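Local structure of HTH-type transcriptional activator AmpR (Pseudomonas aeruginosa PAO1, 5MMH) at residues 106-111 / 131-136; 63-68 / 180-185. The protein activates transcription of the beta-lactamase gene ampC by binding its promoter, with an effector domain, the part in this model, that recognises cell-wall-derived muropeptides. All blocks are in the same frame, centred on the assembly; numbering follows the deposited sequence.

Interaction 1. Residues 106-111 / 131-136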
ATOM      1  N   LEU A 106       5.856   1.619  17.523  1.00 31.08           N
ATOM      2  CA  LEU A 106       5.161   0.394  17.166  1.00 28.45           C
ATOM      3  C   LEU A 106       4.252   0.723  15.992  1.00 28.28           C
ATOM      4  O   LEU A 106       3.249   1.417  16.161  1.00 31.16           O
ATOM      5  CB  LEU A 106       4.365  -0.144  18.354  1.00 32.70           C
ATOM      6  CG  LEU A 106       5.186  -0.433  19.617  1.00 34.07           C
ATOM      7  CD1 LEU A 106       4.356  -1.158  20.661  1.00 34.84           C
ATOM      8  CD2 LEU A 106       6.458  -1.217  19.273  1.00 28.22           C
ATOM      9  N   LEU A 107       4.604   0.241  14.803  1.00 23.09           N
ATOM     10  CA  LEU A 107       3.755   0.441  13.636  1.00 19.65           C
ATOM     11  C   LEU A 107       2.585  -0.532  13.694  1.00 28.26           C
ATOM     12  O   LEU A 107       2.766  -1.715  13.985  1.00 22.83           O
ATOM     13  CB  LEU A 107       4.563   0.224  12.361  1.00 19.15           C
ATOM     14  CG  LEU A 107       5.926   0.920  12.289  1.00 19.35           C
ATOM     15  CD1 LEU A 107       6.714   0.373  11.124  1.00 19.42           C
ATOM     16  CD2 LEU A 107       5.773   2.485  12.178  1.00 13.25           C
ATOM     17  N   ARG A 108       1.374  -0.045  13.422  1.00 30.10           N
ATOM     18  CA  ARG A 108       0.227  -0.931  13.544  1.00 26.94           C
ATOM     19  C   ARG A 108      -0.781  -0.696  12.432  1.00 24.95           C
ATOM     20  O   ARG A 108      -0.732   0.302  11.712  1.00 20.44           O
ATOM     21  CB  ARG A 108      -0.435  -0.780  14.913  1.00 33.08           C
ATOM     22  CG  ARG A 108      -1.127   0.524  15.170  1.00 31.00           C
ATOM     23  CD  ARG A 108      -1.602   0.496  16.608  1.00 35.19           C
ATOM     24  NE  ARG A 108      -2.457   1.615  16.988  1.00 39.93           N
ATOM     25  CZ  ARG A 108      -3.758   1.697  16.720  1.00 40.44           C
ATOM     26  NH1 ARG A 108      -4.381   0.734  16.040  1.00 32.69           N
ATOM     27  NH2 ARG A 108      -4.440   2.757  17.133  1.00 48.40           N
ATOM     28  N   SER A 109      -1.696  -1.657  12.293  1.00 17.77           N
ATOM     29  CA  SER A 109      -2.822  -1.579  11.378  1.00 26.16           C
ATOM     30  C   SER A 109      -4.060  -1.039  12.095  1.00 25.47           C
ATOM     31  O   SER A 109      -4.055  -0.805  13.306  1.00 28.86           O
ATOM     32  CB  SER A 109      -3.126  -2.951  10.781  1.00 32.77           C
ATOM     33  OG  SER A 109      -3.828  -3.750  11.721  1.00 35.52           O
ATOM     34  N   TYR A 110      -5.151  -0.876  11.347  1.00 29.57           N
ATOM     35  CA  TYR A 110      -6.414  -0.418  11.963  1.00 37.98           C
ATOM     36  C   TYR A 110      -7.059  -1.403  12.899  1.00 34.50           C
ATOM     37  O   TYR A 110      -7.909  -1.041  13.668  1.00 39.03           O
ATOM     38  CB  TYR A 110      -7.475   0.220  11.051  1.00 41.34           C
ATOM     39  CG  TYR A 110      -7.457  -0.043   9.575  1.00 50.69           C
ATOM     40  CD1 TYR A 110      -7.954  -1.234   9.047  1.00 56.13           C
ATOM     41  CD2 TYR A 110      -7.030   0.943   8.703  1.00 51.62           C
ATOM     42  CE1 TYR A 110      -7.970  -1.478   7.691  1.00 49.35           C
ATOM     43  CE2 TYR A 110      -7.032   0.737   7.325  1.00 55.06           C
ATOM     44  CZ  TYR A 110      -7.501  -0.493   6.813  1.00 53.63           C
ATOM     45  OH  TYR A 110      -7.514  -0.698   5.445  1.00 53.56           O
ATOM     46  N   ARG A 111      -6.627  -2.636  12.853  1.00 33.52           N
ATOM     47  CA  ARG A 111      -7.126  -3.618  13.814  1.00 35.41           C
ATOM     48  C   ARG A 111      -6.337  -3.461  15.109  1.00 38.42           C
ATOM     49  O   ARG A 111      -5.157  -3.822  15.173  1.00 40.41           O
ATOM     50  CB  ARG A 111      -6.990  -5.022  13.236  1.00 33.28           C
ATOM     51  CG  ARG A 111      -7.659  -5.172  11.886  1.00 35.99           C
ATOM     52  CD  ARG A 111      -7.293  -6.491  11.204  1.00 34.69           C
ATOM     53  NE  ARG A 111      -5.897  -6.529  10.770  1.00 36.78           N
ATOM     54  CZ  ARG A 111      -5.466  -6.074   9.595  1.00 38.10           C
ATOM     55  NH1 ARG A 111      -4.172  -6.152   9.281  1.00 40.20           N
ATOM     56  NH2 ARG A 111      -6.328  -5.539   8.735  1.00 32.24           N
ATOM     57  N   THR A 131       0.335   5.820  21.012  1.00 71.50           N
ATOM     58  CA  THR A 131       1.535   6.650  21.186  1.00 68.47           C
ATOM     59  C   THR A 131       2.613   5.867  21.959  1.00 73.80           C
ATOM     60  O   THR A 131       2.401   5.457  23.102  1.00 78.39           O
ATOM     61  CB  THR A 131       1.217   7.980  21.916  1.00 68.94           C
ATOM     62  OG1 THR A 131       0.126   8.641  21.257  1.00 70.79           O
ATOM     63  CG2 THR A 131       2.436   8.896  21.942  1.00 61.63           C
ATOM     64  N   ARG A 132       3.771   5.692  21.339  1.00 61.66           N
ATOM     65  CA  ARG A 132       4.013   6.249  20.040  1.00 60.06           C
ATOM     66  C   ARG A 132       3.729   5.263  18.948  1.00 54.57           C
ATOM     67  O   ARG A 132       4.289   4.196  18.902  1.00 48.65           O
ATOM     68  CB  ARG A 132       5.431   6.760  19.910  1.00 59.19           C
ATOM     69  CG  ARG A 132       5.563   7.786  18.788  1.00 59.70           C
ATOM     70  CD  ARG A 132       6.784   7.632  17.911  1.00 59.72           C
ATOM     71  NE  ARG A 132       7.213   8.958  17.449  1.00 67.47           N
ATOM     72  CZ  ARG A 132       8.465   9.437  17.461  1.00 70.43           C
ATOM     73  NH1 ARG A 132       8.701  10.672  17.019  1.00 65.20           N
ATOM     74  NH2 ARG A 132       9.494   8.706  17.859  1.00 68.61           N
ATOM     75  N   SER A 133       2.836   5.647  18.067  1.00 51.45           N
ATOM     76  CA  SER A 133       2.501   4.705  17.005  1.00 43.91           C
ATOM     77  C   SER A 133       1.768   5.390  15.856  1.00 39.76           C
ATOM     78  O   SER A 133       1.166   6.462  16.002  1.00 33.37           O
ATOM     79  CB  SER A 133       1.681   3.514  17.536  1.00 39.37           C
ATOM     80  OG  SER A 133       0.351   3.846  17.891  1.00 53.14           O
ATOM     81  N   ILE A 134       1.827   4.714  14.708  1.00 29.69           N
ATOM     82  CA  ILE A 134       1.334   5.181  13.420  1.00 26.63           C
ATOM     83  C   ILE A 134       0.490   4.056  12.853  1.00 22.31           C
ATOM     84  O   ILE A 134       0.921   2.898  12.863  1.00 21.19           O
ATOM     85  CB  ILE A 134       2.497   5.503  12.459  1.00 21.26           C
ATOM     86  CG1 ILE A 134       3.555   6.346  13.171  1.00 23.97           C
ATOM     87  CG2 ILE A 134       1.993   6.148  11.180  1.00 18.42           C
ATOM     88  CD1 ILE A 134       4.932   6.294  12.534  1.00 28.45           C
ATOM     89  N   VAL A 135      -0.690   4.383  12.353  1.00 21.61           N
ATOM     90  CA  VAL A 135      -1.661   3.389  11.902  1.00 23.20           C
ATOM     91  C   VAL A 135      -1.624   3.322  10.384  1.00 24.28           C
ATOM     92  O   VAL A 135      -1.612   4.360   9.707  1.00 22.89           O
ATOM     93  CB  VAL A 135      -3.083   3.728  12.402  1.00 21.61           C
ATOM     94  CG1 VAL A 135      -4.069   2.654  11.967  1.00 26.05           C
ATOM     95  CG2 VAL A 135      -3.092   3.903  13.908  1.00 22.75           C
ATOM     96  N   PHE A 136      -1.635   2.107   9.842  1.00 20.56           N
ATOM     97  CA  PHE A 136      -1.402   1.883   8.423  1.00 22.15           C
ATOM     98  C   PHE A 136      -2.586   1.168   7.793  1.00 21.17           C
ATOM     99  O   PHE A 136      -3.117   0.215   8.367  1.00 20.05           O
ATOM    100  CB  PHE A 136      -0.121   1.069   8.205  1.00 20.09           C
ATOM    101  CG  PHE A 136       1.133   1.862   8.405  1.00 15.94           C
ATOM    102  CD1 PHE A 136       1.766   1.888   9.640  1.00 15.11           C
ATOM    103  CD2 PHE A 136       1.665   2.605   7.365  1.00 19.05           C
ATOM    104  CE1 PHE A 136       2.921   2.632   9.828  1.00 19.14           C
ATOM    105  CE2 PHE A 136       2.809   3.353   7.542  1.00 13.89           C
ATOM    106  CZ  PHE A 136       3.446   3.364   8.774  1.00 15.22           C
TER
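Arg108 sits between Ile134 and Phe136 at the heart of a beta-alpha-beta unit, in which strand 106-109, helix 114-121 and strand 133-136 follow one another and the two strands pair in parallel. Its N donates to Ile134 O at 3.0 Å, nearly straight at 171°, and its O accepts from Phe136 N at 2.8 Å with the N-H bent to 134°. A weaker bond runs from Leu106 N to Arg132 O. On one face of the pair, Arg108 CG lies between the backbone N and the carbonyl carbon (chi1 68°); from there the chain, extended to NE, slants across Val135 and brings its guanidinium over Val135 CG2, which lies 3.6 Å from CZ beneath the centre of the plane. Ser133 OG is near the edge of that group and is itself bonded to Pro129 O. Leu107, Ile134 and Phe136 are on the other face, with Ser109; helix 139-147 packs on Leu107 and Phe136, while Ile134 and Phe136 also meet Leu45 and Thr47 of the second subunit. Leu107 CD2 lies alongside Ile134 CD1 at 3.9 Å and reaches the rim of the Phe136 ring at CE1, 3.7 Å away. At the end of strand 106-109, Ser109 OG accepts from Arg111 N at 3.2 Å, an ST turn.

Interaction 2. Residues 63-68 / 180-185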
ATOM      1  N   ILE A  63     -10.546 -11.196  -2.537  1.00 13.98           N
ATOM      2  CA  ILE A  63      -9.697 -11.891  -1.572  1.00 15.18           C
ATOM      3  C   ILE A  63      -9.313 -10.905  -0.482  1.00 16.37           C
ATOM      4  O   ILE A  63      -8.759  -9.836  -0.763  1.00 17.11           O
ATOM      5  CB  ILE A  63      -8.441 -12.473  -2.236  1.00 18.28           C
ATOM      6  CG1 ILE A  63      -8.811 -13.551  -3.265  1.00 15.98           C
ATOM      7  CG2 ILE A  63      -7.454 -13.003  -1.162  1.00 12.22           C
ATOM      8  CD1 ILE A  63      -7.604 -14.004  -4.112  1.00 11.75           C
ATOM      9  N   ARG A  64      -9.602 -11.234   0.768  1.00 25.95           N
ATOM     10  CA  ARG A  64      -9.314 -10.273   1.827  1.00 21.57           C
ATOM     11  C   ARG A  64      -8.900 -11.022   3.082  1.00 21.82           C
ATOM     12  O   ARG A  64      -8.921 -12.255   3.132  1.00 15.18           O
ATOM     13  CB  ARG A  64     -10.516  -9.365   2.065  1.00 21.42           C
ATOM     14  CG  ARG A  64     -11.760 -10.103   2.396  1.00 21.43           C
ATOM     15  CD  ARG A  64     -12.963  -9.251   2.081  1.00 33.84           C
ATOM     16  NE  ARG A  64     -12.956  -8.014   2.852  1.00 32.53           N
ATOM     17  CZ  ARG A  64     -14.040  -7.282   3.087  1.00 33.55           C
ATOM     18  NH1 ARG A  64     -15.220  -7.665   2.609  1.00 17.68           N
ATOM     19  NH2 ARG A  64     -13.944  -6.177   3.820  1.00 30.01           N
ATOM     20  N   PHE A  65      -8.520 -10.257   4.099  1.00 16.54           N
ATOM     21  CA  PHE A  65      -7.947 -10.785   5.330  1.00 19.37           C
ATOM     22  C   PHE A  65      -8.903 -10.543   6.493  1.00 18.83           C
ATOM     23  O   PHE A  65      -9.432  -9.440   6.639  1.00 18.06           O
ATOM     24  CB  PHE A  65      -6.590 -10.130   5.623  1.00 17.94           C
ATOM     25  CG  PHE A  65      -5.998 -10.508   6.968  1.00 20.12           C
ATOM     26  CD1 PHE A  65      -5.166 -11.618   7.092  1.00 18.53           C
ATOM     27  CD2 PHE A  65      -6.289  -9.755   8.113  1.00 18.20           C
ATOM     28  CE1 PHE A  65      -4.627 -11.974   8.340  1.00 19.02           C
ATOM     29  CE2 PHE A  65      -5.759 -10.089   9.348  1.00 19.39           C
ATOM     30  CZ  PHE A  65      -4.918 -11.207   9.469  1.00 17.55           C
ATOM     31  N   GLY A  66      -9.093 -11.560   7.325  1.00 15.69           N
ATOM     32  CA  GLY A  66      -9.851 -11.428   8.575  1.00 14.60           C
ATOM     33  C   GLY A  66     -10.470 -12.771   8.964  1.00 18.69           C
ATOM     34  O   GLY A  66      -9.903 -13.827   8.782  1.00 14.11           O
ATOM     35  N   GLY A  67     -11.697 -12.676   9.521  1.00 19.56           N
ATOM     36  CA  GLY A  67     -12.332 -13.810  10.158  1.00 17.36           C
ATOM     37  C   GLY A  67     -13.287 -14.586   9.292  1.00 26.08           C
ATOM     38  O   GLY A  67     -13.822 -15.612   9.730  1.00 26.68           O
ATOM     39  N   GLY A  68     -13.520 -14.135   8.064  1.00 18.49           N
ATOM     40  CA  GLY A  68     -14.391 -14.882   7.174  1.00 25.48           C
ATOM     41  C   GLY A  68     -15.878 -14.790   7.450  1.00 27.20           C
ATOM     42  O   GLY A  68     -16.637 -15.635   6.964  1.00 31.60           O
ATOM     43  N   GLY A 180      -5.993 -13.967  11.923  1.00 20.42           N
ATOM     44  CA  GLY A 180      -6.856 -14.017  10.760  1.00 18.64           C
ATOM     45  C   GLY A 180      -6.258 -14.855   9.655  1.00 18.48           C
ATOM     46  O   GLY A 180      -5.138 -15.361   9.757  1.00 24.89           O
ATOM     47  N   SER A 181      -7.041 -14.998   8.586  1.00 16.17           N
ATOM     48  CA  SER A 181      -6.692 -15.773   7.413  1.00 16.13           C
ATOM     49  C   SER A 181      -6.997 -14.935   6.184  1.00 16.50           C
ATOM     50  O   SER A 181      -7.653 -13.899   6.272  1.00 14.20           O
ATOM     51  CB  SER A 181      -7.492 -17.084   7.348  1.00 17.13           C
ATOM     52  OG  SER A 181      -7.296 -17.852   8.516  1.00 23.42           O
ATOM     53  N   TYR A 182      -6.501 -15.389   5.036  1.00 12.28           N
ATOM     54  CA  TYR A 182      -6.946 -14.891   3.747  1.00 12.10           C
ATOM     55  C   TYR A 182      -8.108 -15.745   3.263  1.00 15.20           C
ATOM     56  O   TYR A 182      -8.097 -16.970   3.424  1.00 16.16           O
ATOM     57  CB  TYR A 182      -5.794 -14.898   2.739  1.00 12.11           C
ATOM     58  CG  TYR A 182      -4.786 -13.821   3.064  1.00 18.44           C
ATOM     59  CD1 TYR A 182      -5.094 -12.480   2.841  1.00 17.40           C
ATOM     60  CD2 TYR A 182      -3.563 -14.128   3.642  1.00 16.40           C
ATOM     61  CE1 TYR A 182      -4.200 -11.476   3.154  1.00 20.09           C
ATOM     62  CE2 TYR A 182      -2.646 -13.125   3.953  1.00 15.91           C
ATOM     63  CZ  TYR A 182      -2.982 -11.800   3.711  1.00 21.02           C
ATOM     64  OH  TYR A 182      -2.113 -10.784   4.022  1.00 17.63           O
ATOM     65  N   TRP A 183      -9.108 -15.091   2.681  1.00 12.92           N
ATOM     66  CA  TRP A 183     -10.365 -15.704   2.271  1.00 14.96           C
ATOM     67  C   TRP A 183     -10.677 -15.343   0.828  1.00 16.86           C
ATOM     68  O   TRP A 183     -10.465 -14.200   0.412  1.00 18.58           O
ATOM     69  CB  TRP A 183     -11.533 -15.226   3.155  1.00 15.45           C
ATOM     70  CG  TRP A 183     -11.352 -15.527   4.613  1.00 15.48           C
ATOM     71  CD1 TRP A 183     -10.583 -14.832   5.512  1.00 19.04           C
ATOM     72  CD2 TRP A 183     -11.950 -16.603   5.344  1.00 18.47           C
ATOM     73  NE1 TRP A 183     -10.670 -15.412   6.759  1.00 20.76           N
ATOM     74  CE2 TRP A 183     -11.494 -16.509   6.680  1.00 22.89           C
ATOM     75  CE3 TRP A 183     -12.822 -17.644   4.999  1.00 14.81           C
ATOM     76  CZ2 TRP A 183     -11.897 -17.410   7.673  1.00 21.91           C
ATOM     77  CZ3 TRP A 183     -13.209 -18.532   5.979  1.00 23.70           C
ATOM     78  CH2 TRP A 183     -12.741 -18.415   7.302  1.00 22.24           C
ATOM     79  N   LEU A 184     -11.214 -16.293   0.069  1.00 13.26           N
ATOM     80  CA  LEU A 184     -11.839 -15.970  -1.208  1.00 16.81           C
ATOM     81  C   LEU A 184     -13.330 -15.732  -0.958  1.00 18.93           C
ATOM     82  O   LEU A 184     -14.052 -16.653  -0.567  1.00 17.99           O
ATOM     83  CB  LEU A 184     -11.611 -17.083  -2.221  1.00 11.74           C
ATOM     84  CG  LEU A 184     -12.314 -16.880  -3.555  1.00 13.67           C
ATOM     85  CD1 LEU A 184     -11.639 -15.757  -4.378  1.00  9.48           C
ATOM     86  CD2 LEU A 184     -12.304 -18.175  -4.312  1.00 12.26           C
ATOM     87  N   THR A 185     -13.790 -14.498  -1.157  1.00 12.72           N
ATOM     88  CA  THR A 185     -15.161 -14.129  -0.844  1.00 13.37           C
ATOM     89  C   THR A 185     -15.916 -13.768  -2.114  1.00 16.76           C
ATOM     90  O   THR A 185     -15.327 -13.441  -3.148  1.00 18.40           O
ATOM     91  CB  THR A 185     -15.225 -12.956   0.150  1.00 17.72           C
ATOM     92  OG1 THR A 185     -15.101 -11.703  -0.543  1.00 16.38           O
ATOM     93  CG2 THR A 185     -14.125 -13.069   1.180  1.00 22.88           C
TER
HETATM   94  O   HOH W   1     -16.086  -9.493   0.776  1.00 25.49           O
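Strands 63-66 and 181-185 run antiparallel at 140° between their short axes, neighbours in the mixed sheet of the LysR-type effector-binding domain, with Arg64 and Trp183 as a hydrogen-bonded pair: Trp183 N gives to Arg64 O at 2.9 Å, and Arg64 N to Trp183 O. Gly66 N continues the pairing to Ser181 O. On the face of Ile63, Phe65, Tyr182 and Leu184, the Phe65 ring turns its edge toward one face of Tyr182 in a T-shaped pair, planes at 64° and centroids 5.4 Å apart, while Phe65 CZ comes against Gly180 CA. Beyond them Ile63 CG1 meets Leu184 CD1, and Leu203 of helix 194-215 packs on both. Across the sheet, placing Trp183 CG anti to the carbonyl carbon (chi1 -59°) turns the indole toward residues 66-68. Gly68 CA lies over the six-membered ring, 3.4 Å from the centroid, in a CH-pi contact. On the same face, a water accepts from Arg64 NH1 and donates to Thr185 OG1, which also bonds Ala62 O. Two donors grip Gly66 O: Ser181 N at 3.1 Å and, well above the carbonyl plane, Trp183 NE1 at 2.7 Å.

In the fold
The centre of interaction 1 lies about 16 Å from that of the chain and the centre of interaction 2 about 9 Å, with some 21 Å between the two. Both are partly buried, and along the sequence 106-111 / 131-136 is nested within the loop closed by 63-68 / 180-185. They hold different elements: a parallel pair of neighbours joined through one helix, against an antiparallel pair brought together from 112 residues apart. Their chemistry differs. Interaction 1, beside the second subunit, uses leucine against isoleucine and the rim of a phenylalanine, and a guanidinium over valine; interaction 2, untouched by that subunit, relies largely on aromatic rings, against each other and against glycines. They meet where Arg111 NE, salt-bridged to Glu114, packs against Phe65 CE2 at 3.8 Å.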